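Local coordinates for aromatic-amino-acid:2-oxoglutarate transaminase (Candida albicans, PDB 6HND), which probably moves amino groups between aromatic amino acids or 2-aminoadipate and 2-oxo acids with the help of pyridoxal 5'-phosphate, at residues B[267-270]-B[271-275]; B[223-226]-B[227-231]; B[116-119]-B[120-123]; B[382-386]-B[387-391]. All coordinates share one frame; numbering follows the deposited sequence.

Contact 1 of 4, residues B[267-270]-B[271-275]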
loop_
_atom_site.group_PDB
_atom_site.type_symbol
_atom_site.label_atom_id
_atom_site.label_comp_id
_atom_site.label_asym_id
_atom_site.label_seq_id
_atom_site.Cartn_x
_atom_site.Cartn_y
_atom_site.Cartn_z
ATOM N N TYR B 267 13.254 -17.843 -22.684
ATOM C CA TYR B 267 12.222 -18.745 -22.108
ATOM C C TYR B 267 12.748 -20.184 -22.098
ATOM O O TYR B 267 12.661 -20.877 -21.026
ATOM C CB TYR B 267 10.887 -18.647 -22.850
ATOM C CG TYR B 267 9.822 -19.475 -22.184
ATOM C CD1 TYR B 267 9.195 -19.018 -21.042
ATOM C CD2 TYR B 267 9.471 -20.724 -22.655
ATOM C CE1 TYR B 267 8.245 -19.778 -20.381
ATOM C CE2 TYR B 267 8.502 -21.486 -22.023
ATOM C CZ TYR B 267 7.902 -21.018 -20.871
ATOM O OH TYR B 267 6.955 -21.736 -20.209
ATOM N N ASP B 268 13.334 -20.606 -23.221
ATOM C CA ASP B 268 13.867 -21.981 -23.395
ATOM C C ASP B 268 14.960 -22.206 -22.357
ATOM O O ASP B 268 15.006 -23.312 -21.797
ATOM C CB ASP B 268 14.353 -22.242 -24.833
ATOM C CG ASP B 268 13.221 -22.473 -25.824
ATOM O OD1 ASP B 268 12.061 -22.584 -25.383
ATOM O OD2 ASP B 268 13.504 -22.506 -27.028
ATOM N N LEU B 269 15.786 -21.195 -22.091
ATOM C CA LEU B 269 16.835 -21.283 -21.033
ATOM C C LEU B 269 16.167 -21.291 -19.649
ATOM O O LEU B 269 16.679 -21.970 -18.752
ATOM C CB LEU B 269 17.809 -20.119 -21.163
ATOM C CG LEU B 269 18.754 -20.204 -22.357
ATOM C CD1 LEU B 269 19.333 -18.824 -22.683
ATOM C CD2 LEU B 269 19.852 -21.228 -22.073
ATOM N N ALA B 270 15.033 -20.610 -19.490
ATOM C CA ALA B 270 14.276 -20.592 -18.213
ATOM C C ALA B 270 13.764 -22.009 -17.909
ATOM O O ALA B 270 13.774 -22.376 -16.726
ATOM C CB ALA B 270 13.157 -19.572 -18.255
ATOM N N VAL B 271 13.356 -22.766 -18.942
ATOM C CA VAL B 271 12.882 -24.177 -18.809
ATOM C C VAL B 271 14.086 -25.078 -18.497
ATOM O O VAL B 271 14.021 -25.858 -17.520
ATOM C CB VAL B 271 12.097 -24.632 -20.059
ATOM C CG1 VAL B 271 11.698 -26.115 -20.004
ATOM C CG2 VAL B 271 10.853 -23.780 -20.277
ATOM N N LYS B 272 15.176 -24.939 -19.249
ATOM C CA LYS B 272 16.344 -25.850 -19.177
ATOM C C LYS B 272 17.061 -25.735 -17.832
ATOM O O LYS B 272 17.556 -26.772 -17.339
ATOM C CB LYS B 272 17.327 -25.527 -20.301
ATOM C CG LYS B 272 18.658 -26.246 -20.208
ATOM C CD LYS B 272 19.368 -26.304 -21.542
ATOM C CE LYS B 272 20.765 -26.870 -21.411
ATOM N NZ LYS B 272 21.482 -26.803 -22.704
ATOM N N TYR B 273 17.176 -24.521 -17.299
ATOM C CA TYR B 273 17.859 -24.224 -16.013
ATOM C C TYR B 273 16.813 -23.986 -14.906
ATOM O O TYR B 273 17.207 -23.674 -13.775
ATOM C CB TYR B 273 18.854 -23.077 -16.191
ATOM C CG TYR B 273 19.984 -23.420 -17.123
ATOM C CD1 TYR B 273 21.083 -24.154 -16.690
ATOM C CD2 TYR B 273 19.945 -23.029 -18.455
ATOM C CE1 TYR B 273 22.119 -24.485 -17.559
ATOM C CE2 TYR B 273 20.969 -23.350 -19.339
ATOM C CZ TYR B 273 22.052 -24.088 -18.889
ATOM O OH TYR B 273 23.037 -24.398 -19.777
ATOM N N ASP B 274 15.535 -24.179 -15.219
ATOM C CA ASP B 274 14.404 -24.152 -14.259
ATOM C C ASP B 274 14.531 -22.907 -13.377
ATOM O O ASP B 274 14.731 -23.067 -12.170
ATOM C CB ASP B 274 14.340 -25.422 -13.403
ATOM C CG ASP B 274 13.038 -25.537 -12.641
ATOM O OD1 ASP B 274 12.021 -24.982 -13.104
ATOM O OD2 ASP B 274 13.060 -26.155 -11.579
ATOM N N PHE B 275 14.426 -21.715 -13.966
ATOM C CA PHE B 275 14.269 -20.456 -13.201
ATOM C C PHE B 275 12.968 -19.762 -13.626
ATOM O O PHE B 275 12.401 -20.073 -14.703
ATOM C CB PHE B 275 15.522 -19.597 -13.312
ATOM C CG PHE B 275 15.939 -19.196 -14.704
ATOM C CD1 PHE B 275 15.279 -18.191 -15.386
ATOM C CD2 PHE B 275 17.045 -19.769 -15.302
ATOM C CE1 PHE B 275 15.703 -17.776 -16.638
ATOM C CE2 PHE B 275 17.452 -19.367 -16.562
ATOM C CZ PHE B 275 16.777 -18.373 -17.228
#
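Ala270 and Phe275 meet where helix 260-272 closes in a Schellman motif, inside the beta-alpha-beta unit of strand 243-246, this helix and strand 276-280.

Backbone bonds shape the ending. The N-H groups of Val271, Lys272 and Tyr273 pair in the regular i to i+4 fashion with the carbonyls of Tyr267, Asp268 and Leu269. The motif then adds its long bond, Phe275 N to Ala270 O at 2.9 Å, and a weak inner one, Asp274 N to Val271 O at 3.2 Å. Asp274, the donor of the inner bond, takes positive phi (48°), a conformation that aspartate adopts fairly readily; its OD1 accepts a hydrogen bond from His6 and forms a salt bridge with Arg332.

Apolar contacts follow the same turns. Leu269 lies alongside Tyr273, and its CD2 sits in the plane of that ring at the edge, 3.6 Å from CE2. Tyr267 CE2 touches Val271 CG2 at 3.7 Å, while its hydroxyl reaches on to Asp328 and Thr329. Leu269 and Tyr273 also lean on helix 221-229.

One CH-pi contact joins the ring of Phe275 to the helix. With chi1 at 59° the ring turns back onto Ala270, where a residue as small as alanine admits it closely: Ala270 CA stands over the ring face, 3.6 Å from the centroid.

Contact 2 of 4, residues B[223-226]-B[227-231]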
loop_
_atom_site.group_PDB
_atom_site.type_symbol
_atom_site.label_atom_id
_atom_site.label_comp_id
_atom_site.label_asym_id
_atom_site.label_seq_id
_atom_site.Cartn_x
_atom_site.Cartn_y
_atom_site.Cartn_z
ATOM N N GLN B 223 26.829 -14.082 -23.568
ATOM C CA GLN B 223 27.382 -14.010 -22.193
ATOM C C GLN B 223 26.358 -14.573 -21.193
ATOM O O GLN B 223 26.796 -15.086 -20.159
ATOM C CB GLN B 223 27.861 -12.599 -21.848
ATOM C CG GLN B 223 29.123 -12.196 -22.610
ATOM C CD GLN B 223 30.228 -13.218 -22.453
ATOM O OE1 GLN B 223 30.564 -13.945 -23.395
ATOM N NE2 GLN B 223 30.785 -13.308 -21.248
ATOM N N PHE B 224 25.065 -14.529 -21.501
ATOM C CA PHE B 224 24.005 -15.103 -20.645
ATOM C C PHE B 224 24.125 -16.637 -20.685
ATOM O O PHE B 224 24.330 -17.279 -19.637
ATOM C CB PHE B 224 22.626 -14.551 -21.031
ATOM C CG PHE B 224 21.511 -14.936 -20.081
ATOM C CD1 PHE B 224 21.587 -14.635 -18.732
ATOM C CD2 PHE B 224 20.390 -15.610 -20.524
ATOM C CE1 PHE B 224 20.572 -15.011 -17.864
ATOM C CE2 PHE B 224 19.384 -15.994 -19.655
ATOM C CZ PHE B 224 19.467 -15.675 -18.329
ATOM N N VAL B 225 24.105 -17.222 -21.872
ATOM C CA VAL B 225 24.347 -18.684 -22.054
ATOM C C VAL B 225 25.641 -19.089 -21.317
ATOM O O VAL B 225 25.619 -20.056 -20.534
ATOM C CB VAL B 225 24.343 -19.057 -23.551
ATOM C CG1 VAL B 225 24.756 -20.500 -23.784
ATOM C CG2 VAL B 225 22.978 -18.833 -24.162
ATOM N N ASP B 226 26.735 -18.359 -21.501
ATOM C CA ASP B 226 28.038 -18.712 -20.891
ATOM C C ASP B 226 27.896 -18.725 -19.358
ATOM O O ASP B 226 28.407 -19.696 -18.710
ATOM C CB ASP B 226 29.147 -17.776 -21.375
ATOM C CG ASP B 226 30.485 -18.108 -20.739
ATOM O OD1 ASP B 226 31.046 -19.165 -21.073
ATOM O OD2 ASP B 226 30.926 -17.335 -19.863
ATOM N N LEU B 227 27.265 -17.692 -18.784
ATOM C CA LEU B 227 27.010 -17.596 -17.315
ATOM C C LEU B 227 26.236 -18.848 -16.864
ATOM O O LEU B 227 26.607 -19.457 -15.879
ATOM C CB LEU B 227 26.245 -16.295 -17.022
ATOM C CG LEU B 227 25.790 -16.045 -15.579
ATOM C CD1 LEU B 227 26.971 -15.951 -14.634
ATOM C CD2 LEU B 227 24.949 -14.774 -15.485
ATOM N N LEU B 228 25.212 -19.257 -17.601
ATOM C CA LEU B 228 24.350 -20.392 -17.193
ATOM C C LEU B 228 25.071 -21.728 -17.414
ATOM O O LEU B 228 24.949 -22.594 -16.557
ATOM C CB LEU B 228 23.034 -20.296 -17.960
ATOM C CG LEU B 228 22.072 -19.240 -17.418
ATOM C CD1 LEU B 228 20.749 -19.251 -18.186
ATOM C CD2 LEU B 228 21.824 -19.468 -15.941
ATOM N N GLU B 229 25.820 -21.884 -18.498
ATOM C CA GLU B 229 26.523 -23.155 -18.818
ATOM C C GLU B 229 27.733 -23.319 -17.916
ATOM O O GLU B 229 28.117 -24.460 -17.715
ATOM C CB GLU B 229 27.004 -23.204 -20.268
ATOM C CG GLU B 229 25.867 -23.354 -21.266
ATOM C CD GLU B 229 26.320 -23.507 -22.702
ATOM O OE1 GLU B 229 27.554 -23.477 -22.924
ATOM O OE2 GLU B 229 25.442 -23.674 -23.585
ATOM N N ASN B 230 28.323 -22.224 -17.426
ATOM C CA ASN B 230 29.591 -22.267 -16.653
ATOM C C ASN B 230 29.338 -21.627 -15.281
ATOM O O ASN B 230 30.267 -21.006 -14.710
ATOM C CB ASN B 230 30.748 -21.644 -17.446
ATOM C CG ASN B 230 30.987 -22.311 -18.792
ATOM O OD1 ASN B 230 31.312 -23.486 -18.868
ATOM N ND2 ASN B 230 30.799 -21.589 -19.881
ATOM N N TRP B 231 28.142 -21.817 -14.728
ATOM C CA TRP B 231 27.761 -21.200 -13.430
ATOM C C TRP B 231 28.848 -21.447 -12.380
ATOM O O TRP B 231 29.307 -20.449 -11.767
ATOM C CB TRP B 231 26.385 -21.663 -12.932
ATOM C CG TRP B 231 25.952 -20.908 -11.711
ATOM C CD1 TRP B 231 26.087 -21.309 -10.409
ATOM C CD2 TRP B 231 25.399 -19.570 -11.674
ATOM N NE1 TRP B 231 25.602 -20.342 -9.567
ATOM C CE2 TRP B 231 25.160 -19.266 -10.312
ATOM C CE3 TRP B 231 25.064 -18.615 -12.643
ATOM C CZ2 TRP B 231 24.604 -18.050 -9.910
ATOM C CZ3 TRP B 231 24.486 -17.430 -12.241
ATOM C CH2 TRP B 231 24.255 -17.149 -10.889
#
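The phenyl ring of Phe224 swings away from its backbone nitrogen (chi1 -172°), while Leu228, one turn on, holds CG on the nitrogen's side (chi1 -77°), and these two settings bring ring and methyl together in the last turns of helix 221-229. Leu228 CD1 lies over one face of the ring, 4.1 Å from the centroid and displaced toward the rim, a CH-pi contact at i to i+4 spacing. A flat aromatic and a branched aliphatic suit this buried flank: Phe224 also packs on Leu185 of strand 183-187 and on Ile266 and Leu269 of helix 260-272.

On another flank Val225 and Glu229 run side by side. The glutamate is extended beyond CG, and it is the carboxylate end that lies against the valine, with OE2 3.3 Å from Val225 CG1 and Glu229 CG farther off. Glu229 is exposed as a whole, which suits a charged residue.

Backbone bonds of the ordinary helical kind join Gln223 to Leu227, Phe224 to Leu228 and Val225 to Glu229. At the end of the helix Asp226 meets Asn230 through three bonds, two of them weak. Asp226 O takes the backbone N-H of Asn230 at 2.8 Å and, weakly, its amide nitrogen ND2 at 3.3 Å. Asparagine suits the point where the chain leaves helical angles before helix 231-234, since its amide can turn back on the turn just completed. The carboxylate and amide planes stand 54° apart, and Asn230 ND2 approaches Asp226 OD1 to 2.7 Å in a bent, weak bond.

Contact 3 of 4, residues B[116-119]-B[120-123]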
loop_
_atom_site.group_PDB
_atom_site.type_symbol
_atom_site.label_atom_id
_atom_site.label_comp_id
_atom_site.label_asym_id
_atom_site.label_seq_id
_atom_site.Cartn_x
_atom_site.Cartn_y
_atom_site.Cartn_z
ATOM N N THR B 116 -24.701 1.720 -7.662
ATOM C CA THR B 116 -24.810 1.303 -9.078
ATOM C C THR B 116 -25.240 -0.161 -9.134
ATOM O O THR B 116 -24.934 -0.892 -8.176
ATOM C CB THR B 116 -23.477 1.518 -9.795
ATOM O OG1 THR B 116 -23.753 1.546 -11.194
ATOM C CG2 THR B 116 -22.463 0.440 -9.476
ATOM N N THR B 117 -25.892 -0.569 -10.227
ATOM C CA THR B 117 -26.181 -1.996 -10.569
ATOM C C THR B 117 -25.429 -2.388 -11.853
ATOM O O THR B 117 -25.659 -3.505 -12.364
ATOM C CB THR B 117 -27.696 -2.199 -10.711
ATOM O OG1 THR B 117 -28.164 -1.262 -11.682
ATOM C CG2 THR B 117 -28.440 -1.977 -9.410
ATOM N N ASP B 118 -24.590 -1.499 -12.389
ATOM C CA ASP B 118 -23.760 -1.825 -13.571
ATOM C C ASP B 118 -22.589 -2.677 -13.087
ATOM O O ASP B 118 -21.736 -2.173 -12.365
ATOM C CB ASP B 118 -23.300 -0.564 -14.294
ATOM C CG ASP B 118 -22.504 -0.869 -15.551
ATOM O OD1 ASP B 118 -21.968 -1.983 -15.648
ATOM O OD2 ASP B 118 -22.433 0.006 -16.426
ATOM N N PRO B 119 -22.503 -3.980 -13.454
ATOM C CA PRO B 119 -21.408 -4.838 -12.992
ATOM C C PRO B 119 -19.996 -4.441 -13.455
ATOM O O PRO B 119 -19.030 -5.084 -13.052
ATOM C CB PRO B 119 -21.762 -6.223 -13.571
ATOM C CG PRO B 119 -22.688 -5.931 -14.729
ATOM C CD PRO B 119 -23.468 -4.709 -14.302
ATOM N N LYS B 120 -19.883 -3.417 -14.295
ATOM C CA LYS B 120 -18.586 -2.982 -14.856
ATOM C C LYS B 120 -18.132 -1.712 -14.130
ATOM O O LYS B 120 -16.987 -1.259 -14.386
ATOM C CB LYS B 120 -18.739 -2.834 -16.366
ATOM C CG LYS B 120 -19.015 -4.138 -17.117
ATOM C CD LYS B 120 -17.880 -4.550 -18.033
ATOM C CE LYS B 120 -18.307 -5.452 -19.169
ATOM N NZ LYS B 120 -17.551 -5.123 -20.398
ATOM N N LEU B 121 -18.959 -1.207 -13.206
ATOM C CA LEU B 121 -18.671 0.019 -12.415
ATOM C C LEU B 121 -18.542 -0.326 -10.939
ATOM O O LEU B 121 -19.179 -1.271 -10.487
ATOM C CB LEU B 121 -19.786 1.047 -12.595
ATOM C CG LEU B 121 -19.987 1.564 -14.014
ATOM C CD1 LEU B 121 -21.149 2.557 -14.065
ATOM C CD2 LEU B 121 -18.713 2.196 -14.530
ATOM N N ILE B 122 -17.753 0.470 -10.220
ATOM C CA ILE B 122 -17.685 0.442 -8.733
ATOM C C ILE B 122 -18.396 1.690 -8.222
ATOM O O ILE B 122 -18.051 2.762 -8.692
ATOM C CB ILE B 122 -16.229 0.337 -8.258
ATOM C CG1 ILE B 122 -15.478 -0.734 -9.049
ATOM C CG2 ILE B 122 -16.174 0.062 -6.771
ATOM C CD1 ILE B 122 -13.988 -0.737 -8.810
ATOM N N ASP B 123 -19.368 1.522 -7.325
ATOM C CA ASP B 123 -20.075 2.629 -6.641
ATOM C C ASP B 123 -19.297 2.999 -5.368
ATOM O O ASP B 123 -18.355 2.240 -4.964
ATOM C CB ASP B 123 -21.545 2.272 -6.399
ATOM C CG ASP B 123 -21.791 1.005 -5.597
ATOM O OD1 ASP B 123 -20.894 0.638 -4.836
ATOM O OD2 ASP B 123 -22.898 0.407 -5.733
#
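Thr116 and Asp123 close the two ends of a loop, joined by a hydrogen bond from Thr116 N to Asp123 OD2 at 2.9 Å. The oxygen uses its anti lone pair for this, and it also forms a salt bridge with Arg126.

Two further hydrogen bonds make the bend itself. Leu121 N reaches Asp118 O at 3.1 Å, closing a type I beta turn, and Lys120 N reaches Asp118 OD1 at 2.9 Å, an Asx turn laid over it. With CG of Asp118 set anti to the backbone nitrogen (chi1 -177°), the carboxylate hangs over the turn, and Lys120 N meets OD1 from above the carboxylate plane. Proline fits as the second residue of such a turn because its ring fixes phi near the value required. Asp118 N also makes a weak bond to Thr116 OG1, 3.4 Å, an ST turn.

Carbon contacts are few. Thr116 CG2 rests 3.7 Å from Asp123 CB. Leu121 CD1 makes van der Waals contact with Asp118 OD2 at 3.7 Å and CB at 3.8 Å. The Thr116 and Leu121 side chains cross at about a right angle, OG1 to CD1 at 4.0 Å.

The bend links strand 109-113 to helix 124-127. Asp123 suits the N-cap there, its carboxylate capping a backbone N-H of that helix. The second half lies against helix 375-388: Leu121 packs on Asn383 and Glu387, Ile122 on Thr379 and Asn382.

Contact 4 of 4, residues B[382-386]-B[387-391]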
loop_
_atom_site.group_PDB
_atom_site.type_symbol
_atom_site.label_atom_id
_atom_site.label_comp_id
_atom_site.label_asym_id
_atom_site.label_seq_id
_atom_site.Cartn_x
_atom_site.Cartn_y
_atom_site.Cartn_z
ATOM N N ASN B 382 -11.243 2.665 -12.352
ATOM C CA ASN B 382 -12.120 1.686 -13.043
ATOM C C ASN B 382 -13.226 2.437 -13.801
ATOM O O ASN B 382 -13.440 2.154 -15.003
ATOM C CB ASN B 382 -12.721 0.668 -12.082
ATOM C CG ASN B 382 -13.707 -0.247 -12.764
ATOM O OD1 ASN B 382 -13.330 -1.264 -13.330
ATOM N ND2 ASN B 382 -14.973 0.122 -12.703
ATOM N N ASN B 383 -13.913 3.368 -13.139
ATOM C CA ASN B 383 -15.106 4.024 -13.728
ATOM C C ASN B 383 -14.656 4.916 -14.887
ATOM O O ASN B 383 -15.378 4.999 -15.882
ATOM C CB ASN B 383 -15.927 4.704 -12.640
ATOM C CG ASN B 383 -16.553 3.687 -11.709
ATOM O OD1 ASN B 383 -16.126 2.525 -11.668
ATOM N ND2 ASN B 383 -17.540 4.115 -10.934
ATOM N N VAL B 384 -13.481 5.536 -14.800
ATOM C CA VAL B 384 -12.981 6.424 -15.883
ATOM C C VAL B 384 -12.740 5.534 -17.111
ATOM O O VAL B 384 -13.195 5.926 -18.215
ATOM C CB VAL B 384 -11.745 7.238 -15.459
ATOM C CG1 VAL B 384 -11.001 7.827 -16.664
ATOM C CG2 VAL B 384 -12.095 8.327 -14.442
ATOM N N ILE B 385 -12.126 4.355 -16.923
ATOM C CA ILE B 385 -11.748 3.434 -18.040
ATOM C C ILE B 385 -13.024 2.842 -18.655
ATOM O O ILE B 385 -13.140 2.890 -19.884
ATOM C CB ILE B 385 -10.712 2.375 -17.598
ATOM C CG1 ILE B 385 -9.318 2.976 -17.534
ATOM C CG2 ILE B 385 -10.693 1.164 -18.525
ATOM C CD1 ILE B 385 -8.303 2.113 -16.894
ATOM N N GLN B 386 -13.982 2.406 -17.839
ATOM C CA GLN B 386 -15.217 1.720 -18.299
ATOM C C GLN B 386 -16.206 2.748 -18.889
ATOM O O GLN B 386 -16.761 2.481 -19.970
ATOM C CB GLN B 386 -15.815 0.888 -17.154
ATOM C CG GLN B 386 -16.022 -0.603 -17.474
ATOM C CD GLN B 386 -14.894 -1.563 -17.118
ATOM O OE1 GLN B 386 -14.173 -2.019 -17.998
ATOM N NE2 GLN B 386 -14.779 -1.968 -15.854
ATOM N N GLU B 387 -16.407 3.912 -18.272
ATOM C CA GLU B 387 -17.460 4.861 -18.725
ATOM C C GLU B 387 -16.947 5.845 -19.787
ATOM O O GLU B 387 -17.649 6.059 -20.774
ATOM C CB GLU B 387 -18.055 5.632 -17.551
ATOM C CG GLU B 387 -19.501 5.264 -17.278
ATOM C CD GLU B 387 -20.177 6.313 -16.424
ATOM O OE1 GLU B 387 -20.648 5.958 -15.321
ATOM O OE2 GLU B 387 -20.174 7.498 -16.858
ATOM N N ASN B 388 -15.816 6.496 -19.554
ATOM C CA ASN B 388 -15.294 7.517 -20.491
ATOM C C ASN B 388 -14.614 6.812 -21.663
ATOM O O ASN B 388 -14.915 7.180 -22.807
ATOM C CB ASN B 388 -14.323 8.483 -19.825
ATOM C CG ASN B 388 -13.934 9.587 -20.779
ATOM O OD1 ASN B 388 -12.764 9.726 -21.128
ATOM N ND2 ASN B 388 -14.923 10.343 -21.221
ATOM N N PHE B 389 -13.732 5.846 -21.388
ATOM C CA PHE B 389 -12.892 5.175 -22.419
ATOM C C PHE B 389 -13.564 3.898 -22.948
ATOM O O PHE B 389 -12.990 3.295 -23.856
ATOM C CB PHE B 389 -11.487 4.905 -21.875
ATOM C CG PHE B 389 -10.667 6.149 -21.680
ATOM C CD1 PHE B 389 -10.463 7.032 -22.735
ATOM C CD2 PHE B 389 -10.107 6.445 -20.441
ATOM C CE1 PHE B 389 -9.718 8.188 -22.556
ATOM C CE2 PHE B 389 -9.368 7.608 -20.259
ATOM C CZ PHE B 389 -9.180 8.478 -21.311
ATOM N N LYS B 390 -14.712 3.504 -22.381
ATOM C CA LYS B 390 -15.599 2.389 -22.826
ATOM C C LYS B 390 -14.840 1.048 -22.827
ATOM O O LYS B 390 -15.184 0.167 -23.635
ATOM C CB LYS B 390 -16.238 2.672 -24.196
ATOM C CG LYS B 390 -16.431 4.135 -24.559
ATOM C CD LYS B 390 -17.759 4.439 -25.217
ATOM C CE LYS B 390 -18.862 4.612 -24.195
ATOM N NZ LYS B 390 -19.746 5.761 -24.514
ATOM N N GLY B 391 -13.907 0.860 -21.893
ATOM C CA GLY B 391 -13.222 -0.424 -21.666
ATOM C C GLY B 391 -11.926 -0.530 -22.454
ATOM O O GLY B 391 -11.254 0.490 -22.663
HETATM O O HOH W 1 -19.402 6.131 -12.512
#
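The ring of Phe389 turns its edge to Ile385, whose CA lies near the ring plane, and presents one face to the neighbouring side chain of Asn388, with OD1 3.7 Å above the ring plane and over its centre. Val384 CG1 reaches Phe389 CE2 at 4.0 Å, the two side chains running the same way. Outside the segments the rings of Trp395 and Trp398 meet Phe389 at oblique angles, so a large aromatic is well placed here. A second flat group, the amide of Asn382, donates through ND2 to Asn383 OD1, 2.9 Å away and almost in the plane of both amides.

This is the C-terminal end of helix 375-388, which widens into a pi-type turn. Val384 O consequently receives two backbone donors, Asn388 N at 3.0 Å from above the carbonyl plane and Phe389 N at 3.2 Å within it. Lys390 then takes positive phi and puts its CA 3.1 Å from Gln386 O, a CA-H...O contact. Gly391 N comes back to Ile385 O at 3.0 Å; at its phi of 92° and psi of -147° a side chain would press on the carbonyl oxygen of Lys390, which is why glycine suits the place.

A water links residues one helical turn apart: it donates to Glu387 OE1 and accepts a weak bond from Asn383 ND2, whose stronger partner is the carbonyl oxygen of Ile122.

In the fold
The four contacts form two touching pairs; contact 2 lies across the chain's centre from contacts 3 and 4. Contacts 1 and 2 bring two helix ends together, with Phe275 CE2 3.7 Å from Leu228 CD1 and Tyr273 OH 3.4 Å from Glu229 CG. Contacts 3 and 4 fasten a loop to a helix through probable hydrogen bonds, Ile122 O to Asn383 ND2 and Lys120 O to Gln386 NE2, each 2.7 Å. The centres of contacts 2 and 3 are about 52 Å apart. Ile122's side chain is about 12 Å from that of Tyr130, which binds pyridoxal phosphate other than this chain's own; Ile385's is about 12 Å from that of Thr338, which lines this chain's cofactor pocket.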